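Local coordinates for protein DnaJ homolog subfamily C member 3 (PDB 3IEG) that acts as a co-chaperone in the unfolded protein response of the endoplasmic reticulum, binding misfolded proteins through its TPR domain and stimulating the ATPase of HSPA8, at residues Ala73-Gly78 with Glu104-Glu109; Asp92-Val97 with Ser112-Ala117; Asp118-Leu123 with Leu147-Trp152. One frame throughout, in Å; residues are numbered along the deposited sequence.

Contact 1. Residues Ala73-Gly78 with Glu104-Glu109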
ATOM      1  N   ALA A  73     -31.403   9.096 -15.272  1.00 31.62           N
ATOM      2  CA  ALA A  73     -30.034   9.573 -15.183  1.00 31.02           C
ATOM      3  C   ALA A  73     -29.662   9.954 -13.763  1.00 30.52           C
ATOM      4  O   ALA A  73     -28.524   9.732 -13.336  1.00 30.58           O
ATOM      5  CB  ALA A  73     -29.821  10.744 -16.114  1.00 31.26           C
ATOM      6  N   ARG A  74     -30.615  10.530 -13.035  1.00 29.89           N
ATOM      7  CA  ARG A  74     -30.385  10.913 -11.655  1.00 29.45           C
ATOM      8  C   ARG A  74     -30.266   9.674 -10.775  1.00 28.79           C
ATOM      9  O   ARG A  74     -29.421   9.623  -9.885  1.00 28.16           O
ATOM     10  CB  ARG A  74     -31.472  11.860 -11.150  1.00 29.41           C
ATOM     11  CG  ARG A  74     -31.234  12.333  -9.728  1.00 30.35           C
ATOM     12  CD  ARG A  74     -32.251  13.341  -9.238  1.00 30.70           C
ATOM     13  NE  ARG A  74     -31.776  14.708  -9.430  1.00 34.24           N
ATOM     14  CZ  ARG A  74     -32.438  15.606 -10.136  1.00 35.11           C
ATOM     15  NH1 ARG A  74     -33.591  15.274 -10.685  1.00 37.03           N
ATOM     16  NH2 ARG A  74     -31.966  16.824 -10.295  1.00 36.74           N
ATOM     17  N   LEU A  75     -31.085   8.663 -11.036  1.00 28.41           N
ATOM     18  CA  LEU A  75     -30.952   7.431 -10.284  1.00 28.46           C
ATOM     19  C   LEU A  75     -29.534   6.874 -10.429  1.00 28.91           C
ATOM     20  O   LEU A  75     -28.911   6.493  -9.436  1.00 28.91           O
ATOM     21  CB  LEU A  75     -31.996   6.405 -10.703  1.00 28.42           C
ATOM     22  CG  LEU A  75     -31.884   5.034 -10.017  1.00 28.15           C
ATOM     23  CD1 LEU A  75     -32.088   5.129  -8.517  1.00 27.66           C
ATOM     24  CD2 LEU A  75     -32.864   4.044 -10.618  1.00 28.47           C
ATOM     25  N   GLN A  76     -29.017   6.865 -11.660  1.00 28.89           N
ATOM     26  CA  GLN A  76     -27.671   6.352 -11.929  1.00 28.88           C
ATOM     27  C   GLN A  76     -26.582   7.140 -11.199  1.00 28.79           C
ATOM     28  O   GLN A  76     -25.668   6.555 -10.619  1.00 29.04           O
ATOM     29  CB  GLN A  76     -27.382   6.280 -13.443  1.00 29.02           C
ATOM     30  CG  GLN A  76     -28.206   5.241 -14.233  1.00 29.13           C
ATOM     31  CD  GLN A  76     -28.207   3.859 -13.595  1.00 30.65           C
ATOM     32  OE1 GLN A  76     -27.194   3.395 -13.079  1.00 32.80           O
ATOM     33  NE2 GLN A  76     -29.349   3.197 -13.629  1.00 32.15           N
ATOM     34  N   ARG A  77     -26.685   8.466 -11.213  1.00 28.81           N
ATOM     35  CA  ARG A  77     -25.720   9.303 -10.494  1.00 28.56           C
ATOM     36  C   ARG A  77     -25.745   9.035  -8.995  1.00 28.34           C
ATOM     37  O   ARG A  77     -24.692   8.972  -8.357  1.00 29.07           O
ATOM     38  CB  ARG A  77     -25.941  10.789 -10.770  1.00 28.52           C
ATOM     39  CG  ARG A  77     -24.847  11.642 -10.166  1.00 28.49           C
ATOM     40  CD  ARG A  77     -24.953  13.093 -10.550  1.00 27.39           C
ATOM     41  NE  ARG A  77     -26.092  13.714  -9.904  1.00 26.66           N
ATOM     42  CZ  ARG A  77     -26.415  14.982 -10.063  1.00 26.47           C
ATOM     43  NH1 ARG A  77     -25.672  15.754 -10.842  1.00 26.72           N
ATOM     44  NH2 ARG A  77     -27.474  15.471  -9.448  1.00 26.76           N
ATOM     45  N   GLY A  78     -26.943   8.872  -8.447  1.00 27.91           N
ATOM     46  CA  GLY A  78     -27.123   8.473  -7.058  1.00 27.48           C
ATOM     47  C   GLY A  78     -26.348   7.220  -6.698  1.00 27.51           C
ATOM     48  O   GLY A  78     -25.717   7.158  -5.646  1.00 28.10           O
ATOM     49  N   GLU A 104     -42.033   2.361 -11.480  1.00 42.32           N
ATOM     50  CA  GLU A 104     -42.072   1.442 -10.355  1.00 43.01           C
ATOM     51  C   GLU A 104     -40.674   0.937  -9.967  1.00 43.01           C
ATOM     52  O   GLU A 104     -40.301   0.971  -8.798  1.00 42.99           O
ATOM     53  CB  GLU A 104     -43.004   0.279 -10.669  1.00 43.10           C
ATOM     54  CG  GLU A 104     -42.997  -0.793  -9.614  1.00 44.89           C
ATOM     55  CD  GLU A 104     -44.063  -1.829  -9.830  1.00 48.36           C
ATOM     56  OE1 GLU A 104     -44.478  -2.035 -10.999  1.00 49.94           O
ATOM     57  OE2 GLU A 104     -44.484  -2.438  -8.823  1.00 49.84           O
ATOM     58  N   GLN A 105     -39.911   0.485 -10.959  1.00 43.37           N
ATOM     59  CA  GLN A 105     -38.565  -0.060 -10.745  1.00 43.70           C
ATOM     60  C   GLN A 105     -37.609   0.973 -10.143  1.00 43.36           C
ATOM     61  O   GLN A 105     -36.896   0.684  -9.186  1.00 43.04           O
ATOM     62  CB  GLN A 105     -38.000  -0.606 -12.065  1.00 44.09           C
ATOM     63  CG  GLN A 105     -36.558  -1.117 -12.001  1.00 45.87           C
ATOM     64  CD  GLN A 105     -36.355  -2.168 -10.918  1.00 47.67           C
ATOM     65  OE1 GLN A 105     -37.279  -2.920 -10.571  1.00 48.95           O
ATOM     66  NE2 GLN A 105     -35.143  -2.216 -10.367  1.00 47.75           N
ATOM     67  N   GLU A 106     -37.613   2.172 -10.718  1.00 43.08           N
ATOM     68  CA  GLU A 106     -36.863   3.301 -10.195  1.00 42.89           C
ATOM     69  C   GLU A 106     -37.258   3.673  -8.762  1.00 42.98           C
ATOM     70  O   GLU A 106     -36.394   3.972  -7.941  1.00 42.84           O
ATOM     71  CB  GLU A 106     -37.005   4.502 -11.128  1.00 42.66           C
ATOM     72  CG  GLU A 106     -36.145   4.374 -12.351  1.00 42.50           C
ATOM     73  CD  GLU A 106     -36.573   5.258 -13.491  1.00 42.60           C
ATOM     74  OE1 GLU A 106     -37.665   5.858 -13.450  1.00 42.95           O
ATOM     75  OE2 GLU A 106     -35.793   5.347 -14.450  1.00 42.97           O
ATOM     76  N   GLU A 107     -38.553   3.640  -8.463  1.00 43.32           N
ATOM     77  CA  GLU A 107     -39.025   3.911  -7.105  1.00 43.84           C
ATOM     78  C   GLU A 107     -38.453   2.915  -6.079  1.00 44.13           C
ATOM     79  O   GLU A 107     -37.955   3.337  -5.043  1.00 43.97           O
ATOM     80  CB  GLU A 107     -40.563   3.975  -7.039  1.00 43.67           C
ATOM     81  CG  GLU A 107     -41.129   4.371  -5.659  1.00 43.69           C
ATOM     82  CD  GLU A 107     -42.651   4.389  -5.596  1.00 44.09           C
ATOM     83  OE1 GLU A 107     -43.320   4.145  -6.629  1.00 45.70           O
ATOM     84  OE2 GLU A 107     -43.190   4.659  -4.501  1.00 44.98           O
ATOM     85  N   LYS A 108     -38.507   1.613  -6.378  1.00 44.86           N
ATOM     86  CA  LYS A 108     -37.987   0.585  -5.460  1.00 45.43           C
ATOM     87  C   LYS A 108     -36.473   0.687  -5.263  1.00 45.13           C
ATOM     88  O   LYS A 108     -35.988   0.564  -4.137  1.00 45.32           O
ATOM     89  CB  LYS A 108     -38.373  -0.847  -5.898  1.00 45.52           C
ATOM     90  CG  LYS A 108     -37.933  -1.941  -4.876  1.00 46.14           C
ATOM     91  CD  LYS A 108     -38.330  -3.385  -5.252  1.00 47.06           C
ATOM     92  CE  LYS A 108     -39.704  -3.782  -4.661  1.00 50.20           C
ATOM     93  NZ  LYS A 108     -40.863  -3.311  -5.502  1.00 50.86           N
ATOM     94  N   GLU A 109     -35.746   0.912  -6.360  1.00 44.94           N
ATOM     95  CA  GLU A 109     -34.282   1.085  -6.341  1.00 44.75           C
ATOM     96  C   GLU A 109     -33.865   2.283  -5.463  1.00 44.03           C
ATOM     97  O   GLU A 109     -32.952   2.163  -4.646  1.00 44.10           O
ATOM     98  CB  GLU A 109     -33.736   1.223  -7.774  1.00 44.62           C
ATOM     99  CG  GLU A 109     -32.436   0.471  -8.045  1.00 45.31           C
ATOM    100  CD  GLU A 109     -32.135   0.267  -9.550  1.00 45.84           C
ATOM    101  OE1 GLU A 109     -31.024   0.651  -9.988  1.00 46.56           O
ATOM    102  OE2 GLU A 109     -32.988  -0.287 -10.293  1.00 46.76           O
TER
HETATM  103  O   HOH W   1     -29.604   0.705 -11.995  1.00 37.85           O

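Contact 2. Residues Asp92-Val97 with Ser112-Ala117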
ATOM      1  N   ASP A  92     -29.718  13.140  -1.531  1.00 33.88           N
ATOM      2  CA  ASP A  92     -30.353  14.215  -2.247  1.00 34.19           C
ATOM      3  C   ASP A  92     -30.854  13.735  -3.615  1.00 34.33           C
ATOM      4  O   ASP A  92     -32.004  13.991  -3.974  1.00 34.87           O
ATOM      5  CB  ASP A  92     -29.395  15.384  -2.395  1.00 34.38           C
ATOM      6  CG  ASP A  92     -30.085  16.632  -2.887  1.00 36.38           C
ATOM      7  OD1 ASP A  92     -30.639  17.369  -2.046  1.00 40.29           O
ATOM      8  OD2 ASP A  92     -30.082  16.880  -4.112  1.00 38.78           O
ATOM      9  N   ASP A  93     -30.004  13.026  -4.359  1.00 34.13           N
ATOM     10  CA  ASP A  93     -30.381  12.482  -5.668  1.00 34.00           C
ATOM     11  C   ASP A  93     -31.492  11.439  -5.595  1.00 33.81           C
ATOM     12  O   ASP A  93     -32.478  11.545  -6.324  1.00 33.97           O
ATOM     13  CB  ASP A  93     -29.171  11.933  -6.427  1.00 33.76           C
ATOM     14  CG  ASP A  93     -28.600  12.931  -7.409  1.00 34.05           C
ATOM     15  OD1 ASP A  93     -29.160  14.032  -7.532  1.00 35.93           O
ATOM     16  OD2 ASP A  93     -27.595  12.624  -8.076  1.00 35.34           O
ATOM     17  N   PHE A  94     -31.346  10.454  -4.715  1.00 33.42           N
ATOM     18  CA  PHE A  94     -32.381   9.452  -4.528  1.00 33.27           C
ATOM     19  C   PHE A  94     -33.701  10.082  -4.105  1.00 33.97           C
ATOM     20  O   PHE A  94     -34.751   9.731  -4.630  1.00 34.03           O
ATOM     21  CB  PHE A  94     -31.968   8.427  -3.485  1.00 32.75           C
ATOM     22  CG  PHE A  94     -30.771   7.605  -3.864  1.00 32.57           C
ATOM     23  CD1 PHE A  94     -30.765   6.848  -5.036  1.00 30.88           C
ATOM     24  CD2 PHE A  94     -29.659   7.555  -3.023  1.00 31.19           C
ATOM     25  CE1 PHE A  94     -29.664   6.093  -5.378  1.00 30.19           C
ATOM     26  CE2 PHE A  94     -28.554   6.779  -3.352  1.00 30.81           C
ATOM     27  CZ  PHE A  94     -28.557   6.046  -4.526  1.00 30.58           C
ATOM     28  N   LYS A  95     -33.653  11.010  -3.153  1.00 34.59           N
ATOM     29  CA  LYS A  95     -34.859  11.691  -2.707  1.00 35.20           C
ATOM     30  C   LYS A  95     -35.564  12.435  -3.855  1.00 35.31           C
ATOM     31  O   LYS A  95     -36.786  12.373  -3.974  1.00 35.43           O
ATOM     32  CB  LYS A  95     -34.557  12.637  -1.532  1.00 35.47           C
ATOM     33  CG  LYS A  95     -34.594  11.969  -0.162  1.00 35.55           C
ATOM     34  CD  LYS A  95     -33.984  12.838   0.948  1.00 35.98           C
ATOM     35  CE  LYS A  95     -34.032  12.088   2.301  1.00 38.00           C
ATOM     36  NZ  LYS A  95     -32.884  12.375   3.245  1.00 39.43           N
ATOM     37  N   LYS A  96     -34.802  13.132  -4.693  1.00 35.47           N
ATOM     38  CA  LYS A  96     -35.392  13.858  -5.822  1.00 35.93           C
ATOM     39  C   LYS A  96     -35.979  12.927  -6.904  1.00 36.10           C
ATOM     40  O   LYS A  96     -36.941  13.292  -7.594  1.00 36.00           O
ATOM     41  CB  LYS A  96     -34.381  14.821  -6.434  1.00 35.73           C
ATOM     42  CG  LYS A  96     -34.078  16.048  -5.572  1.00 36.67           C
ATOM     43  CD  LYS A  96     -33.130  17.005  -6.294  1.00 36.75           C
ATOM     44  CE  LYS A  96     -32.822  18.248  -5.463  1.00 38.91           C
ATOM     45  NZ  LYS A  96     -31.686  19.050  -6.033  1.00 39.51           N
ATOM     46  N   VAL A  97     -35.386  11.739  -7.042  1.00 36.06           N
ATOM     47  CA  VAL A  97     -35.899  10.684  -7.899  1.00 36.16           C
ATOM     48  C   VAL A  97     -37.319  10.306  -7.460  1.00 36.79           C
ATOM     49  O   VAL A  97     -38.228  10.207  -8.297  1.00 36.97           O
ATOM     50  CB  VAL A  97     -34.959   9.438  -7.877  1.00 36.32           C
ATOM     51  CG1 VAL A  97     -35.697   8.167  -8.277  1.00 35.90           C
ATOM     52  CG2 VAL A  97     -33.724   9.659  -8.755  1.00 35.51           C
ATOM     53  N   SER A 112     -34.643   1.627  -1.728  1.00 40.18           N
ATOM     54  CA  SER A 112     -33.644   0.666  -1.297  1.00 39.56           C
ATOM     55  C   SER A 112     -32.294   1.363  -1.027  1.00 39.20           C
ATOM     56  O   SER A 112     -31.603   1.058  -0.040  1.00 38.97           O
ATOM     57  CB  SER A 112     -33.503  -0.414  -2.361  1.00 39.49           C
ATOM     58  OG  SER A 112     -32.477  -1.320  -2.031  1.00 40.84           O
ATOM     59  N   GLN A 113     -31.940   2.316  -1.891  1.00 38.23           N
ATOM     60  CA  GLN A 113     -30.693   3.044  -1.746  1.00 37.40           C
ATOM     61  C   GLN A 113     -30.741   4.102  -0.632  1.00 37.39           C
ATOM     62  O   GLN A 113     -29.701   4.460  -0.082  1.00 37.62           O
ATOM     63  CB  GLN A 113     -30.274   3.664  -3.079  1.00 37.33           C
ATOM     64  CG  GLN A 113     -29.885   2.671  -4.186  1.00 35.71           C
ATOM     65  CD  GLN A 113     -28.589   1.943  -3.900  1.00 35.61           C
ATOM     66  OE1 GLN A 113     -28.534   1.063  -3.044  1.00 34.72           O
ATOM     67  NE2 GLN A 113     -27.535   2.296  -4.629  1.00 35.31           N
ATOM     68  N   LEU A 114     -31.935   4.584  -0.289  1.00 36.87           N
ATOM     69  CA  LEU A 114     -32.086   5.537   0.816  1.00 36.50           C
ATOM     70  C   LEU A 114     -31.984   4.867   2.171  1.00 36.51           C
ATOM     71  O   LEU A 114     -31.505   5.479   3.130  1.00 36.24           O
ATOM     72  CB  LEU A 114     -33.392   6.343   0.729  1.00 36.22           C
ATOM     73  CG  LEU A 114     -33.432   7.563  -0.201  1.00 35.30           C
ATOM     74  CD1 LEU A 114     -34.827   8.140  -0.195  1.00 35.49           C
ATOM     75  CD2 LEU A 114     -32.420   8.655   0.161  1.00 33.29           C
ATOM     76  N   VAL A 115     -32.437   3.616   2.256  1.00 36.66           N
ATOM     77  CA  VAL A 115     -32.281   2.852   3.492  1.00 36.58           C
ATOM     78  C   VAL A 115     -30.794   2.658   3.729  1.00 36.76           C
ATOM     79  O   VAL A 115     -30.296   2.939   4.820  1.00 37.01           O
ATOM     80  CB  VAL A 115     -33.014   1.492   3.464  1.00 36.75           C
ATOM     81  CG1 VAL A 115     -32.622   0.629   4.677  1.00 36.39           C
ATOM     82  CG2 VAL A 115     -34.529   1.697   3.416  1.00 36.45           C
ATOM     83  N   LYS A 116     -30.089   2.235   2.681  1.00 36.49           N
ATOM     84  CA  LYS A 116     -28.676   1.927   2.781  1.00 36.86           C
ATOM     85  C   LYS A 116     -27.774   3.140   3.015  1.00 36.67           C
ATOM     86  O   LYS A 116     -26.796   3.035   3.750  1.00 36.50           O
ATOM     87  CB  LYS A 116     -28.206   1.159   1.553  1.00 37.17           C
ATOM     88  CG  LYS A 116     -27.019   0.268   1.844  1.00 38.34           C
ATOM     89  CD  LYS A 116     -26.453  -0.295   0.565  1.00 42.83           C
ATOM     90  CE  LYS A 116     -27.365  -1.365  -0.055  1.00 44.17           C
ATOM     91  NZ  LYS A 116     -26.608  -2.180  -1.054  1.00 44.17           N
ATOM     92  N   ALA A 117     -28.089   4.269   2.382  1.00 36.46           N
ATOM     93  CA  ALA A 117     -27.335   5.511   2.567  1.00 36.37           C
ATOM     94  C   ALA A 117     -27.394   5.944   4.024  1.00 36.72           C
ATOM     95  O   ALA A 117     -26.389   6.317   4.628  1.00 36.33           O
ATOM     96  CB  ALA A 117     -27.886   6.605   1.675  1.00 35.81           C
TER

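Contact 3. Residues Asp118-Leu123 with Leu147-Trp152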
ATOM      1  N   ASP A 118     -28.592   5.864   4.577  1.00 37.49           N
ATOM      2  CA  ASP A 118     -28.843   6.227   5.942  1.00 38.27           C
ATOM      3  C   ASP A 118     -28.116   5.316   6.943  1.00 38.59           C
ATOM      4  O   ASP A 118     -27.686   5.786   7.998  1.00 38.86           O
ATOM      5  CB  ASP A 118     -30.343   6.224   6.192  1.00 38.73           C
ATOM      6  CG  ASP A 118     -30.694   6.892   7.475  1.00 40.37           C
ATOM      7  OD1 ASP A 118     -30.709   8.137   7.489  1.00 42.79           O
ATOM      8  OD2 ASP A 118     -30.919   6.174   8.474  1.00 41.77           O
ATOM      9  N   GLU A 119     -27.988   4.029   6.626  1.00 38.82           N
ATOM     10  CA  GLU A 119     -27.098   3.147   7.367  1.00 39.75           C
ATOM     11  C   GLU A 119     -25.653   3.675   7.350  1.00 40.15           C
ATOM     12  O   GLU A 119     -25.023   3.812   8.396  1.00 40.01           O
ATOM     13  CB  GLU A 119     -27.078   1.778   6.735  1.00 39.86           C
ATOM     14  CG  GLU A 119     -28.038   0.791   7.274  1.00 42.13           C
ATOM     15  CD  GLU A 119     -27.921  -0.535   6.532  1.00 46.11           C
ATOM     16  OE1 GLU A 119     -28.935  -0.968   5.924  1.00 47.34           O
ATOM     17  OE2 GLU A 119     -26.807  -1.127   6.537  1.00 45.86           O
HETATM   18  N   MSE A 120     -25.147   3.957   6.150  1.00 40.42           N
HETATM   19  CA  MSE A 120     -23.792   4.481   5.952  1.00 41.24           C
HETATM   20  C   MSE A 120     -23.583   5.790   6.687  1.00 40.95           C
HETATM   21  O   MSE A 120     -22.515   6.027   7.256  1.00 41.03           O
HETATM   22  CB  MSE A 120     -23.491   4.682   4.460  1.00 41.35           C
HETATM   23  CG  MSE A 120     -23.692   3.444   3.633  1.00 44.33           C
HETATM   24 SE   MSE A 120     -22.634   1.956   4.312  1.00 53.30          SE
HETATM   25  CE  MSE A 120     -21.036   2.471   3.395  1.00 53.34           C
ATOM     26  N   GLN A 121     -24.616   6.627   6.662  1.00 40.64           N
ATOM     27  CA  GLN A 121     -24.590   7.951   7.256  1.00 40.55           C
ATOM     28  C   GLN A 121     -24.441   7.847   8.787  1.00 40.69           C
ATOM     29  O   GLN A 121     -23.743   8.640   9.413  1.00 40.76           O
ATOM     30  CB  GLN A 121     -25.864   8.703   6.851  1.00 39.97           C
ATOM     31  CG  GLN A 121     -25.799  10.199   7.031  1.00 40.33           C
ATOM     32  CD  GLN A 121     -25.118  10.917   5.887  1.00 38.70           C
ATOM     33  OE1 GLN A 121     -25.763  11.284   4.907  1.00 36.68           O
ATOM     34  NE2 GLN A 121     -23.812  11.157   6.024  1.00 39.03           N
ATOM     35  N   ARG A 122     -25.092   6.839   9.357  1.00 40.81           N
ATOM     36  CA  ARG A 122     -25.047   6.528  10.774  1.00 40.91           C
ATOM     37  C   ARG A 122     -23.698   5.913  11.142  1.00 40.17           C
ATOM     38  O   ARG A 122     -23.128   6.229  12.183  1.00 40.50           O
ATOM     39  CB  ARG A 122     -26.201   5.569  11.086  1.00 41.57           C
ATOM     40  CG  ARG A 122     -26.299   5.040  12.506  1.00 44.84           C
ATOM     41  CD  ARG A 122     -25.621   3.665  12.706  1.00 49.52           C
ATOM     42  NE  ARG A 122     -26.311   2.860  13.724  1.00 53.88           N
ATOM     43  CZ  ARG A 122     -26.415   3.172  15.022  1.00 56.06           C
ATOM     44  NH1 ARG A 122     -25.874   4.287  15.513  1.00 56.19           N
ATOM     45  NH2 ARG A 122     -27.077   2.357  15.838  1.00 57.39           N
ATOM     46  N   LEU A 123     -23.200   5.028  10.282  1.00 39.39           N
ATOM     47  CA  LEU A 123     -21.916   4.363  10.488  1.00 38.53           C
ATOM     48  C   LEU A 123     -20.740   5.333  10.374  1.00 38.09           C
ATOM     49  O   LEU A 123     -19.726   5.172  11.043  1.00 37.74           O
ATOM     50  CB  LEU A 123     -21.739   3.214   9.493  1.00 38.44           C
ATOM     51  CG  LEU A 123     -22.323   1.831   9.785  1.00 38.04           C
ATOM     52  CD1 LEU A 123     -22.185   0.952   8.554  1.00 37.17           C
ATOM     53  CD2 LEU A 123     -21.651   1.173  10.994  1.00 38.10           C
ATOM     54  N   LEU A 147     -16.734   0.719   4.149  1.00 33.02           N
ATOM     55  CA  LEU A 147     -15.970   0.547   2.913  1.00 33.41           C
ATOM     56  C   LEU A 147     -16.404  -0.631   2.029  1.00 33.69           C
ATOM     57  O   LEU A 147     -15.964  -0.733   0.885  1.00 33.52           O
ATOM     58  CB  LEU A 147     -14.461   0.535   3.189  1.00 33.45           C
ATOM     59  CG  LEU A 147     -13.859   1.882   3.625  1.00 32.83           C
ATOM     60  CD1 LEU A 147     -12.530   1.668   4.322  1.00 32.82           C
ATOM     61  CD2 LEU A 147     -13.711   2.848   2.450  1.00 31.64           C
ATOM     62  N   GLU A 148     -17.266  -1.501   2.561  1.00 34.29           N
ATOM     63  CA  GLU A 148     -17.889  -2.576   1.776  1.00 34.92           C
ATOM     64  C   GLU A 148     -18.836  -1.988   0.743  1.00 34.27           C
ATOM     65  O   GLU A 148     -18.986  -2.530  -0.344  1.00 35.08           O
ATOM     66  CB  GLU A 148     -18.696  -3.541   2.660  1.00 35.66           C
ATOM     67  CG  GLU A 148     -17.881  -4.451   3.561  1.00 39.12           C
ATOM     68  CD  GLU A 148     -16.937  -5.348   2.782  1.00 44.58           C
ATOM     69  OE1 GLU A 148     -15.764  -5.498   3.215  1.00 47.28           O
ATOM     70  OE2 GLU A 148     -17.358  -5.899   1.737  1.00 47.16           O
ATOM     71  N   VAL A 149     -19.474  -0.879   1.091  1.00 33.20           N
ATOM     72  CA  VAL A 149     -20.449  -0.255   0.226  1.00 32.06           C
ATOM     73  C   VAL A 149     -19.825   0.934  -0.479  1.00 31.77           C
ATOM     74  O   VAL A 149     -19.910   1.043  -1.692  1.00 32.08           O
ATOM     75  CB  VAL A 149     -21.704   0.176   1.014  1.00 31.96           C
ATOM     76  CG1 VAL A 149     -22.649   0.971   0.134  1.00 31.79           C
ATOM     77  CG2 VAL A 149     -22.404  -1.039   1.618  1.00 31.06           C
ATOM     78  N   CYS A 150     -19.203   1.829   0.281  1.00 31.38           N
ATOM     79  CA  CYS A 150     -18.602   3.019  -0.290  1.00 30.93           C
ATOM     80  C   CYS A 150     -17.162   2.688  -0.659  1.00 31.09           C
ATOM     81  O   CYS A 150     -16.207   3.076   0.038  1.00 31.50           O
ATOM     82  CB  CYS A 150     -18.665   4.175   0.699  1.00 30.72           C
ATOM     83  SG  CYS A 150     -20.312   4.510   1.336  1.00 31.02           S
ATOM     84  N   VAL A 151     -17.018   1.954  -1.757  1.00 30.51           N
ATOM     85  CA  VAL A 151     -15.742   1.367  -2.149  1.00 30.13           C
ATOM     86  C   VAL A 151     -14.795   2.376  -2.796  1.00 30.08           C
ATOM     87  O   VAL A 151     -13.590   2.142  -2.852  1.00 30.92           O
ATOM     88  CB  VAL A 151     -15.935   0.123  -3.077  1.00 30.35           C
ATOM     89  CG1 VAL A 151     -16.522  -1.068  -2.297  1.00 30.14           C
ATOM     90  CG2 VAL A 151     -16.821   0.458  -4.285  1.00 30.23           C
ATOM     91  N   TRP A 152     -15.327   3.493  -3.277  1.00 29.42           N
ATOM     92  CA  TRP A 152     -14.499   4.516  -3.908  1.00 29.11           C
ATOM     93  C   TRP A 152     -14.343   5.756  -3.017  1.00 29.40           C
ATOM     94  O   TRP A 152     -13.967   6.836  -3.485  1.00 29.21           O
ATOM     95  CB  TRP A 152     -15.049   4.895  -5.292  1.00 28.59           C
ATOM     96  CG  TRP A 152     -15.240   3.727  -6.234  1.00 27.87           C
ATOM     97  CD1 TRP A 152     -14.508   2.564  -6.278  1.00 27.38           C
ATOM     98  CD2 TRP A 152     -16.214   3.623  -7.271  1.00 26.78           C
ATOM     99  NE1 TRP A 152     -14.983   1.740  -7.271  1.00 27.03           N
ATOM    100  CE2 TRP A 152     -16.028   2.366  -7.899  1.00 27.01           C
ATOM    101  CE3 TRP A 152     -17.234   4.466  -7.732  1.00 27.10           C
ATOM    102  CZ2 TRP A 152     -16.826   1.933  -8.959  1.00 26.94           C
ATOM    103  CZ3 TRP A 152     -18.035   4.034  -8.793  1.00 27.26           C
ATOM    104  CH2 TRP A 152     -17.823   2.776  -9.390  1.00 27.67           C
TER

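Contact 1. Residues Ala73-Gly78 with Glu104-Glu109
L75 reaches from the first helix of TPR 3 (71-84) to the start of helix 104-132, which packs beside this tetratricopeptide helix pair in the TPR domain, the part of the protein this chain holds. Its CG sits anti to the backbone N (chi1 177°), which points the branched end at helix 104-132, with CD2 as the methyl that meets both glutamates. CD2 lies 3.7 Å from CG of E106, the two side chains meeting at a slant on aliphatic atoms. E109 instead runs across L75 at roughly a right angle, and its carboxylate comes up to the same methyl, OE1 being 3.9 Å from L75 CD2. E106 OE1 is engaged elsewhere, taking a bond from the backbone N of S103. E109 OE1 accepts from H79 NE2 and from a water, which in turn accepts from Q76 NE2 at 3.0 Å, a polar bridge beside the leucine. With an alanine here, the H79 imidazole and the water bridging to Q76 would probably lose their common acceptor, and the Q105 amide its separate one. That second bond stays within the helix: Q105 NE2 donates to E109 OE2 at 2.9 Å (151° at the hydrogen), meeting it on the anti side.

Contact 2. Residues Asp92-Val97 with Ser112-Ala117
F94 and Q113 make the tight half of this contact, where the second helix of TPR 3 (87-98) runs roughly antiparallel to helix 104-132, as neighbouring helices do in a tetratricopeptide solenoid. The axes of the two short segments approach to 9.6 Å with a crossing angle of -151°. F94 is buried, and the CB of Q113 sits over one face of its ring, 3.4 Å from the centroid and 18° off the normal: a CH-pi contact displaced toward the rim near CE1 and CZ. Q113 follows with CG, 3.6 Å from F94 CE1, then bends at chi2, which turns its amide 73° away from the ring plane instead of stacking it. The amide is not left idle, since NE2 bonds to ND1 of H79 on helix 71-84, tying a third helix to the packing. At the base of the F94 side chain, CB meets L114 CD2 at 3.7 Å, the methyl lying oblique to the aromatic plane.

On the solvent side the packing thins to aliphatic atoms. K95 is exposed; its chain crosses L114 at about a right angle, CG resting 3.8 Å from L114 CD1, with CD2 of the same leucine slightly farther off.

Contact 3. Residues Asp118-Leu123 with Leu147-Trp152
M120 and V149 are the residues whose backbones come nearest, 8.1 Å from CA to CA, and just beyond V149 the chain turns sharply through an inverse gamma turn centred on C150, with a weak bond from V151 N to V149 O. M120, a selenomethionine in this crystal, bridges that gap. Its CG stands beside the backbone N (chi1 -55°), and a further bend at chi2 (-56°) brings SE round against V149. SE lies 3.9 Å from V149 CB and 4.0 Å from V149 CG2, the two side chains meeting obliquely. The terminal methyl CE also turns toward V149 and C150, but its position is less certain, since the model sets it too close to C150 SG. Both segments belong to TPR 4, so this is packing within one helix hairpin of the tetratricopeptide array: helix 136-149 and the turn after it fold back against the middle of helix 104-132. M120 also touches I146 one turn earlier on helix 136-149, and L87 of helix 87-98 on the preceding repeat, so it sits where three helices converge. L123, a turn on, continues the apolar seam with F142 and I146.

Helix 104-132 takes part in all three contacts, meeting helix 71-84 in contact 1, helix 87-98 in contact 2 and helix 136-149 with its following turn in contact 3. Contacts 1 and 2 are partly buried and touch directly: R77 NE of contact 1 forms a salt bridge with D93 OD2 of contact 2, and H79 serves polar side chains of both. Contact 3, about 18 Å from contact 1 between centres, is buried and wholly apolar, lying within TPR 4 and nearer the middle of the chain. Polar bridging thus marks contact 1, an aromatic face contact 2, and selenomethionine packing contact 3. K116 against V149 joins contacts 2 and 3.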